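Local coordinates for protein transcriptional regulator, TetR family (Cytophaga hutchinsonii, PDB 3EUP) that probably binds operator DNA through an N-terminal helix-turn-helix domain and represses or otherwise regulates transcription as a dimer, possibly in response to a small ligand, at residues Q14-S19 / E39-T44; Y65-V70 / C108-T113; A131-K136 / I161-I166; K150-D155 / D194-I199; A167-A172 / E190-L195. All coordinates share one frame; numbering follows the deposited sequence.

Overall arrangement
The five contacts run from the N-terminal DNA-binding domain to the far end of the C-terminal domain. Interaction 1 packs the helix-turn-helix region and touches interaction 2 through Tyr65, whose CB lies 3.4 Å from Ile17 CG2; interaction 2, close to the centre of the chain, joins helix 55-78 to the C-terminal domain. Leu110 and Trp67 then pack on Ile132, Ala131 and Trp135 of interaction 3, with centres about 14 Å apart. Interactions 3 and 5 share helix 158-179 and both touch the second subunit, while interactions 4 and 5 share Asp194 and Leu195. The centres of interactions 1 and 4 are about 46 Å apart.

Interaction 1: residues Q14-S19 / E39-T44; sequences QFIIES and EATNLT
With CG anti to its backbone N (chi1 170°), Phe15 directs its ring at the end of helix 34-41; in Ile16, chi1 -61° sets CG1 beside its own N, and chi2 -51° turns CD1 toward Thr41. The Phe15 ring comes edge-on: Thr41 O lies near the ring plane, 3.2 Å from CE2, and Leu43 CD1 also sits by the rim, 4.2 Å from CD2. Ile16 CD1 meets the methyl of Thr41 obliquely, at 3.8 Å from CG2. One turn further along, Ser19 brings CB to 3.7 Å from Ala40 O and touches Thr41 CG2 as well.

No hydrogen bond crosses the contact; the Ser19 and Thr41 hydroxyls are bonded elsewhere. Ser19 OG donates to Phe15 O at 2.9 Å, reaching it from the face opposite to Ser19 N, and the same hydroxyl oxygen stands over one face of the Phe15 ring, displaced toward the rim. Thr41 OG1 accepts from Leu43 N at 3.0 Å, an ST turn, and is also hydrogen-bonded to Leu37 O. The turn spans Asn42, the first residue to leave the helical conformation, with positive phi.

Helix 34-41, this turn and helix 45-48, N-capped by Thr44, are consistent with the TetR-family helix-turn-helix. Helix 10-31 packs across the end of helix 34-41, while its Ile17 faces Ala61 and Tyr65 of helix 55-78.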
# COMPACT_ATOMS: atom_id res chain seq x y z
N GLN A 14 16.21 23.62 -1.54
CA GLN A 14 15.86 22.69 -2.60
C GLN A 14 16.85 21.51 -2.71
O GLN A 14 16.45 20.37 -2.92
CB GLN A 14 15.75 23.43 -3.94
CG GLN A 14 15.27 22.56 -5.09
CD GLN A 14 13.90 21.96 -4.86
OE1 GLN A 14 13.05 22.52 -4.13
NE2 GLN A 14 13.65 20.79 -5.47
N PHE A 15 18.13 21.80 -2.57
CA PHE A 15 19.13 20.74 -2.50
C PHE A 15 18.86 19.78 -1.33
O PHE A 15 19.04 18.57 -1.48
CB PHE A 15 20.55 21.32 -2.38
CG PHE A 15 21.59 20.28 -2.08
CD1 PHE A 15 22.15 19.51 -3.10
CD2 PHE A 15 22.01 20.05 -0.76
CE1 PHE A 15 23.10 18.50 -2.81
CE2 PHE A 15 22.95 19.06 -0.47
CZ PHE A 15 23.50 18.27 -1.50
N ILE A 16 18.49 20.33 -0.17
CA ILE A 16 18.19 19.50 0.96
C ILE A 16 17.03 18.58 0.59
O ILE A 16 17.08 17.39 0.88
CB ILE A 16 17.78 20.27 2.26
CG1 ILE A 16 18.85 21.20 2.79
CG2 ILE A 16 17.44 19.27 3.35
CD1 ILE A 16 20.12 20.56 2.91
N ILE A 17 15.99 19.14 -0.02
CA ILE A 17 14.77 18.37 -0.35
C ILE A 17 15.15 17.24 -1.30
O ILE A 17 14.84 16.06 -1.05
CB ILE A 17 13.67 19.24 -0.96
CG1 ILE A 17 13.11 20.20 0.10
CG2 ILE A 17 12.53 18.36 -1.49
CD1 ILE A 17 12.28 21.39 -0.47
N GLU A 18 15.88 17.60 -2.35
CA GLU A 18 16.30 16.66 -3.39
C GLU A 18 17.15 15.52 -2.85
O GLU A 18 16.97 14.39 -3.25
CB GLU A 18 17.03 17.40 -4.52
CG GLU A 18 16.04 18.19 -5.32
CD GLU A 18 16.61 19.09 -6.34
OE1 GLU A 18 17.85 18.99 -6.64
OE2 GLU A 18 15.79 19.90 -6.84
N SER A 19 18.05 15.83 -1.92
CA SER A 19 19.01 14.86 -1.40
C SER A 19 18.36 13.92 -0.43
O SER A 19 18.76 12.76 -0.31
CB SER A 19 20.12 15.57 -0.62
OG SER A 19 20.86 16.37 -1.50
N GLU A 39 24.45 12.85 6.24
CA GLU A 39 25.18 12.04 5.25
C GLU A 39 24.63 12.26 3.85
O GLU A 39 25.39 12.44 2.91
CB GLU A 39 25.13 10.54 5.54
CG GLU A 39 25.98 10.07 6.72
CD GLU A 39 25.92 8.53 6.90
OE1 GLU A 39 25.33 7.83 6.02
OE2 GLU A 39 26.49 8.01 7.90
N ALA A 40 23.32 12.24 3.70
CA ALA A 40 22.65 12.43 2.39
C ALA A 40 22.96 13.81 1.77
O ALA A 40 23.17 13.90 0.57
CB ALA A 40 21.14 12.24 2.52
N THR A 41 23.03 14.84 2.60
CA THR A 41 23.24 16.19 2.12
C THR A 41 24.73 16.59 2.09
O THR A 41 25.11 17.55 1.42
CB THR A 41 22.47 17.21 3.01
OG1 THR A 41 23.04 17.21 4.34
CG2 THR A 41 20.97 16.88 3.06
N ASN A 42 25.57 15.87 2.85
CA ASN A 42 26.92 16.32 3.22
C ASN A 42 26.93 17.74 3.84
O ASN A 42 27.86 18.49 3.59
CB ASN A 42 27.91 16.26 2.02
CG ASN A 42 29.37 16.20 2.46
OD1 ASN A 42 29.68 15.56 3.45
ND2 ASN A 42 30.28 16.88 1.74
N LEU A 43 25.90 18.08 4.60
CA LEU A 43 25.79 19.39 5.26
C LEU A 43 25.67 19.20 6.73
O LEU A 43 25.22 18.15 7.18
CB LEU A 43 24.54 20.15 4.81
CG LEU A 43 24.42 20.49 3.33
CD1 LEU A 43 23.20 21.37 3.08
CD2 LEU A 43 25.63 21.18 2.87
N THR A 44 25.99 20.23 7.49
CA THR A 44 25.88 20.15 8.95
C THR A 44 24.43 20.25 9.39
O THR A 44 23.59 20.77 8.67
CB THR A 44 26.64 21.26 9.63
OG1 THR A 44 26.13 22.51 9.19
CG2 THR A 44 28.12 21.19 9.24

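Interaction 2: residues Y65-V70 / C108-T113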
# COMPACT_ATOMS: atom_id res chain seq x y z
N TYR A 65 7.84 16.91 -2.85
CA TYR A 65 8.75 16.70 -4.00
C TYR A 65 8.59 15.31 -4.67
O TYR A 65 8.53 15.19 -5.88
CB TYR A 65 10.20 16.92 -3.57
CG TYR A 65 11.24 16.56 -4.61
CD1 TYR A 65 11.80 17.54 -5.41
CD2 TYR A 65 11.71 15.25 -4.74
CE1 TYR A 65 12.76 17.24 -6.33
CE2 TYR A 65 12.68 14.93 -5.70
CZ TYR A 65 13.22 15.94 -6.47
OH TYR A 65 14.18 15.69 -7.42
N ASN A 66 8.54 14.27 -3.85
CA ASN A 66 8.35 12.90 -4.33
C ASN A 66 7.08 12.68 -5.13
O ASN A 66 7.11 12.14 -6.26
CB ASN A 66 8.40 11.92 -3.14
CG ASN A 66 9.82 11.62 -2.71
OD1 ASN A 66 10.08 11.32 -1.54
ND2 ASN A 66 10.75 11.74 -3.64
N TRP A 67 5.97 13.11 -4.55
CA TRP A 67 4.70 13.03 -5.21
C TRP A 67 4.62 14.05 -6.36
O TRP A 67 4.08 13.74 -7.41
CB TRP A 67 3.56 13.20 -4.21
CG TRP A 67 2.24 13.04 -4.83
CD1 TRP A 67 1.30 14.01 -5.03
CD2 TRP A 67 1.73 11.85 -5.45
NE1 TRP A 67 0.21 13.48 -5.67
CE2 TRP A 67 0.45 12.16 -5.94
CE3 TRP A 67 2.21 10.54 -5.58
CZ2 TRP A 67 -0.35 11.21 -6.56
CZ3 TRP A 67 1.41 9.60 -6.19
CH2 TRP A 67 0.15 9.94 -6.67
N GLY A 68 5.17 15.25 -6.18
CA GLY A 68 5.21 16.22 -7.29
C GLY A 68 5.93 15.61 -8.50
O GLY A 68 5.57 15.85 -9.67
N HIS A 69 6.96 14.80 -8.23
CA HIS A 69 7.67 14.12 -9.29
C HIS A 69 6.79 13.09 -9.99
O HIS A 69 6.81 13.00 -11.23
CB HIS A 69 8.92 13.44 -8.77
CG HIS A 69 9.76 12.86 -9.85
ND1 HIS A 69 9.70 11.53 -10.21
CD2 HIS A 69 10.65 13.44 -10.69
CE1 HIS A 69 10.54 11.31 -11.21
NE2 HIS A 69 11.12 12.45 -11.52
N VAL A 70 6.02 12.31 -9.22
CA VAL A 70 5.14 11.33 -9.85
C VAL A 70 4.10 12.07 -10.70
O VAL A 70 3.82 11.66 -11.81
CB VAL A 70 4.41 10.41 -8.83
CG1 VAL A 70 3.36 9.53 -9.56
CG2 VAL A 70 5.39 9.56 -8.06
N CYS A 108 6.27 4.35 -4.52
CA CYS A 108 5.21 5.33 -4.51
C CYS A 108 5.17 6.03 -3.16
O CYS A 108 4.95 5.38 -2.14
CB CYS A 108 3.84 4.71 -4.77
SG CYS A 108 2.50 5.91 -4.80
N PRO A 109 5.37 7.37 -3.16
CA PRO A 109 5.30 8.08 -1.89
C PRO A 109 3.89 8.09 -1.26
O PRO A 109 3.75 8.27 -0.04
CB PRO A 109 5.76 9.49 -2.23
CG PRO A 109 5.57 9.63 -3.72
CD PRO A 109 5.75 8.24 -4.29
N LEU A 110 2.86 7.92 -2.08
CA LEU A 110 1.51 8.00 -1.57
C LEU A 110 1.24 6.74 -0.75
O LEU A 110 0.78 6.79 0.40
CB LEU A 110 0.54 8.19 -2.74
CG LEU A 110 -0.94 8.11 -2.55
CD1 LEU A 110 -1.62 8.54 -3.88
CD2 LEU A 110 -1.31 6.70 -2.14
N LEU A 111 1.61 5.60 -1.34
CA LEU A 111 1.56 4.35 -0.64
C LEU A 111 2.46 4.40 0.58
O LEU A 111 2.04 4.08 1.65
CB LEU A 111 1.99 3.28 -1.64
CG LEU A 111 1.87 1.83 -1.40
CD1 LEU A 111 0.43 1.39 -1.04
CD2 LEU A 111 2.38 1.12 -2.71
N ASN A 112 3.70 4.85 0.45
CA ASN A 112 4.66 4.79 1.52
C ASN A 112 4.31 5.72 2.65
O ASN A 112 4.50 5.38 3.85
CB ASN A 112 6.08 5.11 1.03
CG ASN A 112 6.56 4.17 -0.05
OD1 ASN A 112 5.92 3.13 -0.34
ND2 ASN A 112 7.64 4.56 -0.73
N THR A 113 3.81 6.89 2.29
CA THR A 113 3.45 7.88 3.32
C THR A 113 2.18 7.49 4.09
O THR A 113 2.08 7.64 5.35
CB THR A 113 3.39 9.32 2.74
OG1 THR A 113 4.71 9.69 2.32
CG2 THR A 113 2.87 10.35 3.73
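Trp67 and Pro109 cross at about a right angle, and the proline presents CG to the edge of the indole. Pro109 CG lies in the ring plane, 3.9 Å from Trp67 CE3, and closer still to the backbone, 3.6 Å from Trp67 N. The pyrrolidine ring is therefore set against the helix itself as well as against a side chain: its CG and CB both meet Asn66 CB at 3.7 Å, and its CD packs obliquely on Val70 CG2 at 4.0 Å.

Leu110 is oriented differently. It lies side by side with Trp67, both side chains pointing the same way; the tryptophan has CG anti to its backbone N (chi1 -176°). Leu110 CD1 approaches the six-membered ring obliquely, 3.6 Å from Trp67 CH2, and Leu110 CB lies 3.8 Å from Trp67 CZ3. Cys108 adds an oblique sulfur-aromatic contact, with SG 5.4 Å from the centroid of that ring and 72° off its normal, although the position of the sulfur is less certain. No hydrogen bond joins the segments; apolar atoms carry the contact.

Segments 65-70 and 109-113 run roughly antiparallel, at 147°, with axes 10.0 Å apart. The contact joins helix 55-78, which begins in the DNA-binding domain, to the start of helix 109-117. Trp67 also rests on Ala131 of helix 122-148, Asn66 on Ala21 and Asn25 of helix 10-31, and Leu110 on Glu170 of helix 158-179, while Leu110 packs as well on Leu174 of the second subunit.

Interaction 3: residues A131-K136 / I161-I166; sequences AILSWK and IAFSMI
Helices 122-148 and 158-179 of the C-terminal domain pack here through Ile166 and Phe163, each of which meets a partner over a ring face. Ile166 CG1 stands 3.8 Å from the centroid of the six-membered ring of Trp135, only 10° off its normal, a CH-pi contact over the centre; the two side chains slide past each other in opposite directions. Ile166 CD1, at the end of the same branch, lies 3.7 Å from Lys136 N, while the CG2 branch meets Ile132 CD1 at 3.7 Å.

The axes of segments 131-136 and 161-166 cross at 124° and approach to 10.0 Å, within the all-helical C-terminal domain of a TetR-family regulator. Both helices also reach the second subunit here: Phe163 stacks with Tyr184 and Ile166 packs on Ile175, while Ile132 packs on Thr179, all three partners belonging to that subunit.

The Phe163 ring carries Lys136 CG over one face, 3.9 Å from its centroid. Bends at chi2 and chi4 fold the lysine chain, with Lys136 NZ 3.6 Å from Phe163 CE2. Leu133 CD2 comes to the edge of the same ring, in its plane, 3.8 Å from Phe163 CZ. Ala162 CB lies 4.0 Å from Lys136 O.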
# COMPACT_ATOMS: atom_id res chain seq x y z
N ALA A 131 -3.65 14.17 -1.86
CA ALA A 131 -3.00 13.64 -3.07
C ALA A 131 -3.90 12.70 -3.82
O ALA A 131 -4.03 12.78 -5.05
CB ALA A 131 -1.68 12.93 -2.74
N ILE A 132 -4.50 11.77 -3.08
CA ILE A 132 -5.33 10.74 -3.64
C ILE A 132 -6.54 11.38 -4.25
O ILE A 132 -6.96 10.99 -5.31
CB ILE A 132 -5.80 9.77 -2.50
CG1 ILE A 132 -4.75 8.75 -2.20
CG2 ILE A 132 -7.17 9.08 -2.84
CD1 ILE A 132 -4.86 7.49 -3.14
N LEU A 133 -7.14 12.35 -3.55
CA LEU A 133 -8.34 12.99 -4.07
C LEU A 133 -8.05 13.87 -5.30
O LEU A 133 -8.87 13.90 -6.22
CB LEU A 133 -9.08 13.75 -2.97
CG LEU A 133 -9.65 12.78 -1.92
CD1 LEU A 133 -10.28 13.50 -0.65
CD2 LEU A 133 -10.65 11.80 -2.58
N SER A 134 -6.92 14.57 -5.34
CA SER A 134 -6.53 15.31 -6.55
C SER A 134 -6.28 14.42 -7.77
O SER A 134 -6.59 14.81 -8.89
CB SER A 134 -5.28 16.14 -6.30
OG SER A 134 -5.61 17.17 -5.39
N TRP A 135 -5.66 13.26 -7.52
CA TRP A 135 -5.42 12.27 -8.53
C TRP A 135 -6.77 11.80 -9.03
O TRP A 135 -7.02 11.84 -10.24
CB TRP A 135 -4.57 11.13 -8.00
CG TRP A 135 -4.22 10.06 -8.96
CD1 TRP A 135 -4.39 10.05 -10.31
CD2 TRP A 135 -3.61 8.81 -8.62
NE1 TRP A 135 -3.93 8.86 -10.83
CE2 TRP A 135 -3.44 8.09 -9.81
CE3 TRP A 135 -3.20 8.23 -7.42
CZ2 TRP A 135 -2.87 6.80 -9.83
CZ3 TRP A 135 -2.59 6.95 -7.45
CH2 TRP A 135 -2.46 6.26 -8.64
N LYS A 136 -7.67 11.42 -8.11
CA LYS A 136 -9.05 11.03 -8.47
C LYS A 136 -9.76 12.10 -9.35
O LYS A 136 -10.40 11.76 -10.35
CB LYS A 136 -9.88 10.66 -7.22
CG LYS A 136 -11.39 10.41 -7.44
CD LYS A 136 -12.18 11.74 -7.66
CE LYS A 136 -13.71 11.62 -7.56
NZ LYS A 136 -14.13 10.24 -7.85
N ILE A 161 -15.00 4.25 -11.29
CA ILE A 161 -13.88 3.89 -12.16
C ILE A 161 -12.57 4.57 -11.71
O ILE A 161 -11.50 3.93 -11.64
CB ILE A 161 -14.15 4.20 -13.66
CG1 ILE A 161 -15.15 3.20 -14.23
CG2 ILE A 161 -12.84 4.10 -14.48
CD1 ILE A 161 -16.56 3.55 -13.90
N ALA A 162 -12.67 5.84 -11.35
CA ALA A 162 -11.51 6.62 -10.96
C ALA A 162 -10.88 6.03 -9.67
O ALA A 162 -9.67 5.86 -9.61
CB ALA A 162 -11.92 8.13 -10.78
N PHE A 163 -11.68 5.70 -8.67
CA PHE A 163 -11.15 5.10 -7.43
C PHE A 163 -10.63 3.70 -7.68
O PHE A 163 -9.62 3.34 -7.13
CB PHE A 163 -12.14 5.10 -6.25
CG PHE A 163 -12.23 6.42 -5.53
CD1 PHE A 163 -11.13 6.96 -4.90
CD2 PHE A 163 -13.43 7.11 -5.48
CE1 PHE A 163 -11.20 8.17 -4.26
CE2 PHE A 163 -13.53 8.33 -4.82
CZ PHE A 163 -12.42 8.86 -4.20
N SER A 164 -11.27 2.93 -8.55
CA SER A 164 -10.82 1.58 -8.84
C SER A 164 -9.48 1.53 -9.55
O SER A 164 -8.69 0.62 -9.30
CB SER A 164 -11.84 0.82 -9.66
OG SER A 164 -13.08 0.82 -8.96
N MET A 165 -9.24 2.50 -10.43
CA MET A 165 -7.97 2.65 -11.15
C MET A 165 -6.86 2.86 -10.15
O MET A 165 -5.82 2.20 -10.22
CB MET A 165 -8.00 3.88 -12.12
CG MET A 165 -8.88 3.74 -13.41
SD MET A 165 -8.92 5.29 -14.43
CE MET A 165 -7.15 5.38 -14.79
N ILE A 166 -7.09 3.79 -9.22
CA ILE A 166 -6.16 4.11 -8.16
C ILE A 166 -5.84 2.89 -7.34
O ILE A 166 -4.69 2.57 -7.10
CB ILE A 166 -6.68 5.28 -7.31
CG1 ILE A 166 -6.63 6.57 -8.16
CG2 ILE A 166 -5.86 5.41 -5.99
CD1 ILE A 166 -7.33 7.82 -7.56

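Interaction 4: residues K150-D155 / D194-I199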
# COMPACT_ATOMS: atom_id res chain seq x y z
N LYS A 150 -17.04 10.69 -27.14
CA LYS A 150 -17.70 9.49 -27.65
C LYS A 150 -16.78 8.28 -27.62
O LYS A 150 -16.98 7.29 -28.32
CB LYS A 150 -18.19 9.73 -29.07
CG LYS A 150 -19.40 8.88 -29.53
CD LYS A 150 -19.74 9.05 -31.06
CE LYS A 150 -19.90 10.51 -31.47
NZ LYS A 150 -20.48 10.70 -32.86
N GLU A 151 -15.77 8.35 -26.77
CA GLU A 151 -14.82 7.27 -26.60
C GLU A 151 -15.32 6.27 -25.53
O GLU A 151 -15.16 5.06 -25.67
CB GLU A 151 -13.49 7.87 -26.20
CG GLU A 151 -12.35 6.97 -26.39
CD GLU A 151 -11.01 7.66 -26.22
OE1 GLU A 151 -10.86 8.88 -26.52
OE2 GLU A 151 -10.09 6.96 -25.79
N PHE A 152 -15.98 6.82 -24.50
CA PHE A 152 -16.53 6.05 -23.41
C PHE A 152 -18.01 6.33 -23.33
O PHE A 152 -18.47 7.41 -23.69
CB PHE A 152 -15.94 6.54 -22.09
CG PHE A 152 -14.45 6.57 -22.05
CD1 PHE A 152 -13.69 5.55 -22.63
CD2 PHE A 152 -13.79 7.60 -21.39
CE1 PHE A 152 -12.31 5.58 -22.57
CE2 PHE A 152 -12.41 7.63 -21.33
CZ PHE A 152 -11.67 6.61 -21.92
N ARG A 153 -18.73 5.39 -22.74
CA ARG A 153 -20.17 5.49 -22.61
C ARG A 153 -20.64 6.53 -21.58
O ARG A 153 -19.96 6.79 -20.55
CB ARG A 153 -20.70 4.15 -22.16
CG ARG A 153 -20.35 3.01 -23.09
CD ARG A 153 -21.33 1.88 -22.88
NE ARG A 153 -21.18 1.33 -21.54
CZ ARG A 153 -20.23 0.47 -21.20
NH1 ARG A 153 -19.36 0.03 -22.12
NH2 ARG A 153 -20.14 0.03 -19.94
N PRO A 154 -21.83 7.11 -21.82
CA PRO A 154 -22.39 8.07 -20.87
C PRO A 154 -22.94 7.42 -19.59
O PRO A 154 -23.09 8.10 -18.58
CB PRO A 154 -23.51 8.77 -21.67
CG PRO A 154 -23.89 7.81 -22.74
CD PRO A 154 -22.71 6.88 -22.99
N ASP A 155 -23.21 6.12 -19.60
CA ASP A 155 -23.67 5.48 -18.34
C ASP A 155 -22.53 5.13 -17.35
O ASP A 155 -22.78 4.60 -16.27
CB ASP A 155 -24.55 4.25 -18.62
CG ASP A 155 -23.79 3.09 -19.22
OD1 ASP A 155 -24.43 2.05 -19.47
OD2 ASP A 155 -22.56 3.20 -19.46
N ASP A 194 -8.41 -3.90 -18.80
CA ASP A 194 -9.77 -4.47 -18.88
C ASP A 194 -10.84 -3.50 -18.30
O ASP A 194 -11.93 -3.36 -18.85
CB ASP A 194 -9.85 -5.82 -18.17
CG ASP A 194 -8.88 -6.85 -18.74
OD1 ASP A 194 -8.52 -6.73 -19.94
OD2 ASP A 194 -8.46 -7.79 -18.02
N LEU A 195 -10.54 -2.84 -17.18
CA LEU A 195 -11.50 -1.92 -16.59
C LEU A 195 -11.88 -0.83 -17.59
O LEU A 195 -13.05 -0.54 -17.80
CB LEU A 195 -10.94 -1.29 -15.30
CG LEU A 195 -11.80 -0.35 -14.45
CD1 LEU A 195 -12.99 -1.13 -13.83
CD2 LEU A 195 -10.96 0.29 -13.37
N ILE A 196 -10.88 -0.24 -18.22
CA ILE A 196 -11.13 0.89 -19.13
C ILE A 196 -11.78 0.43 -20.46
O ILE A 196 -12.75 1.07 -20.95
CB ILE A 196 -9.87 1.73 -19.30
CG1 ILE A 196 -9.54 2.34 -17.94
CG2 ILE A 196 -10.10 2.83 -20.37
CD1 ILE A 196 -8.14 2.67 -17.79
N ALA A 197 -11.34 -0.73 -20.97
CA ALA A 197 -12.00 -1.36 -22.13
C ALA A 197 -13.48 -1.54 -21.85
O ALA A 197 -14.30 -1.36 -22.74
CB ALA A 197 -11.37 -2.71 -22.48
N GLY A 198 -13.82 -1.87 -20.61
CA GLY A 198 -15.19 -2.10 -20.23
C GLY A 198 -16.05 -0.84 -20.17
O GLY A 198 -17.25 -0.96 -20.05
N ILE A 199 -15.46 0.35 -20.23
CA ILE A 199 -16.27 1.55 -20.26
C ILE A 199 -16.39 2.15 -21.70
O ILE A 199 -17.13 3.09 -21.92
CB ILE A 199 -15.81 2.63 -19.24
CG1 ILE A 199 -14.43 3.18 -19.58
CG2 ILE A 199 -15.84 2.07 -17.81
CD1 ILE A 199 -14.10 4.53 -18.92
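Arg153 and Ile199 are joined by a backbone hydrogen bond: Arg153 N donates to Ile199 O at 2.9 Å. The same oxygen receives a CA-H...O contact from Phe152 CA at 3.4 Å and lies over one face of the Arg153 guanidinium.

A second set of bonds comes from the end of Arg153. The chain bends at chi3, which places NE; NH1 and NH2 both meet Gly198 O end-on, each at 3.1 Å. NH2 lies in the carbonyl plane while NH1 stands above it, and both bonds are bent. Arg153 NE turns to its own segment in a salt bridge with Asp155 OD2, also at 3.1 Å, met on the syn side. Two partners thus restrain the guanidinium, and Glu200 O adds a weak bond to NH1.

Apolar contact is made by Phe152. Ile199 has chi1 65°, placing CG1 between its N and carbonyl carbon, and chi2 161° extends CD1, which sits over the phenyl face, displaced toward the rim, 3.8 Å from the centroid and 14° off the normal. Ile196 CG2 meets Phe152 CE1 obliquely at 4.2 Å.

Just before, Lys150 is the C-prime residue of the Schellman motif that ends helix 122-148. Through the bonds of Arg153 to Ile199 and Gly198, the loop that follows this motif is tied to the C-terminal end of helix 182-197 at the far end of the TetR-type C-terminal domain.

Interaction 5: residues A167-A172 / E190-L195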
# COMPACT_ATOMS: atom_id res chain seq x y z
N ALA A 167 -6.87 2.13 -6.98
CA ALA A 167 -6.68 0.91 -6.24
C ALA A 167 -5.84 -0.06 -7.02
O ALA A 167 -4.95 -0.71 -6.47
CB ALA A 167 -8.04 0.27 -5.86
N LEU A 168 -6.14 -0.21 -8.30
CA LEU A 168 -5.42 -1.16 -9.10
C LEU A 168 -3.95 -0.79 -9.29
O LEU A 168 -3.10 -1.69 -9.27
CB LEU A 168 -6.10 -1.34 -10.45
CG LEU A 168 -7.36 -2.21 -10.48
CD1 LEU A 168 -8.02 -2.09 -11.90
CD2 LEU A 168 -7.02 -3.65 -10.11
N VAL A 169 -3.64 0.49 -9.47
CA VAL A 169 -2.29 0.92 -9.65
C VAL A 169 -1.48 0.73 -8.34
O VAL A 169 -0.43 0.12 -8.34
CB VAL A 169 -2.21 2.37 -10.16
CG1 VAL A 169 -0.76 2.89 -10.13
CG2 VAL A 169 -2.79 2.44 -11.60
N GLU A 170 -2.03 1.21 -7.23
CA GLU A 170 -1.36 1.12 -5.96
C GLU A 170 -1.22 -0.33 -5.49
O GLU A 170 -0.22 -0.68 -4.93
CB GLU A 170 -2.06 1.99 -4.93
CG GLU A 170 -2.08 3.47 -5.34
CD GLU A 170 -0.69 4.04 -5.57
OE1 GLU A 170 0.02 4.36 -4.57
OE2 GLU A 170 -0.32 4.19 -6.76
N GLY A 171 -2.24 -1.16 -5.76
CA GLY A 171 -2.22 -2.58 -5.48
C GLY A 171 -1.20 -3.33 -6.31
O GLY A 171 -0.53 -4.24 -5.80
N ALA A 172 -1.04 -2.93 -7.59
CA ALA A 172 -0.02 -3.49 -8.47
C ALA A 172 1.35 -3.21 -7.89
O ALA A 172 2.15 -4.12 -7.78
CB ALA A 172 -0.16 -2.95 -9.96
N GLU A 190 -2.83 -5.46 -16.40
CA GLU A 190 -3.70 -6.05 -17.40
C GLU A 190 -5.19 -5.84 -17.02
O GLU A 190 -6.03 -5.49 -17.87
CB GLU A 190 -3.37 -7.54 -17.57
CG GLU A 190 -3.70 -8.09 -18.88
CD GLU A 190 -3.64 -9.63 -18.91
OE1 GLU A 190 -2.77 -10.23 -18.20
OE2 GLU A 190 -4.51 -10.22 -19.62
N SER A 191 -5.53 -6.04 -15.75
CA SER A 191 -6.87 -5.74 -15.31
C SER A 191 -7.17 -4.25 -15.35
O SER A 191 -8.29 -3.90 -15.52
CB SER A 191 -7.15 -6.31 -13.90
OG SER A 191 -7.23 -7.74 -13.94
N LEU A 192 -6.22 -3.36 -15.14
CA LEU A 192 -6.50 -1.94 -15.36
C LEU A 192 -6.96 -1.70 -16.81
O LEU A 192 -7.95 -1.00 -17.05
CB LEU A 192 -5.28 -1.10 -15.08
CG LEU A 192 -5.38 0.41 -15.18
CD1 LEU A 192 -6.39 1.01 -14.15
CD2 LEU A 192 -4.00 0.97 -14.95
N GLU A 193 -6.25 -2.27 -17.77
CA GLU A 193 -6.70 -2.19 -19.16
C GLU A 193 -8.12 -2.74 -19.37
O GLU A 193 -8.93 -2.14 -20.07
CB GLU A 193 -5.76 -2.98 -20.07
CG GLU A 193 -4.49 -2.28 -20.40
CD GLU A 193 -4.04 -2.52 -21.85
OE1 GLU A 193 -4.53 -3.49 -22.47
OE2 GLU A 193 -3.20 -1.73 -22.36
N ASP A 194 -8.41 -3.90 -18.80
CA ASP A 194 -9.77 -4.47 -18.88
C ASP A 194 -10.84 -3.50 -18.30
O ASP A 194 -11.93 -3.36 -18.85
CB ASP A 194 -9.85 -5.82 -18.17
CG ASP A 194 -8.88 -6.85 -18.74
OD1 ASP A 194 -8.52 -6.73 -19.94
OD2 ASP A 194 -8.46 -7.79 -18.02
N LEU A 195 -10.54 -2.84 -17.18
CA LEU A 195 -11.50 -1.92 -16.59
C LEU A 195 -11.88 -0.83 -17.59
O LEU A 195 -13.05 -0.54 -17.80
CB LEU A 195 -10.94 -1.29 -15.30
CG LEU A 195 -11.80 -0.35 -14.45
CD1 LEU A 195 -12.99 -1.13 -13.83
CD2 LEU A 195 -10.96 0.29 -13.37
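Leu168 reaches across to helix 182-197 with a single methyl. Its chi1 of -77° puts CG anti to the carbonyl carbon, and CD1 comes to rest against the backbone of the opposite helix, 3.8 Å from Leu192 CA and 3.9 Å from Leu192 N. Two leucine methyls lie near it: Leu192 CD1 at 4.2 Å from Leu168 CD1, and Leu195 CD2 at 4.1 Å from Leu168 CD1.

Leu192 has its CG anti to the backbone N (chi1 -177°), and its two methyls divide the work. While CD1 meets Leu168, CD2 crosses obliquely to Val169 CG2 at 3.9 Å. Val169, next in buried surface, therefore extends the apolar contact to the following residue of its helix. No hydrogen bond crosses between the segments.

The axes of segments 167-172 and 190-195 lie 9.9 Å apart and are close to antiparallel, at 174°, as expected for consecutive helices joined by a short turn. Leu192 packs on Met165 of helix 158-179 and Val169 on Trp135 of helix 122-148. The second subunit lies close as well: Leu168 packs on Leu168 of that subunit, Ser191 OG is hydrogen-bonded to its Ser164, and Asp194 forms a salt bridge with its Lys160, which places this helix pair in the dimer interface.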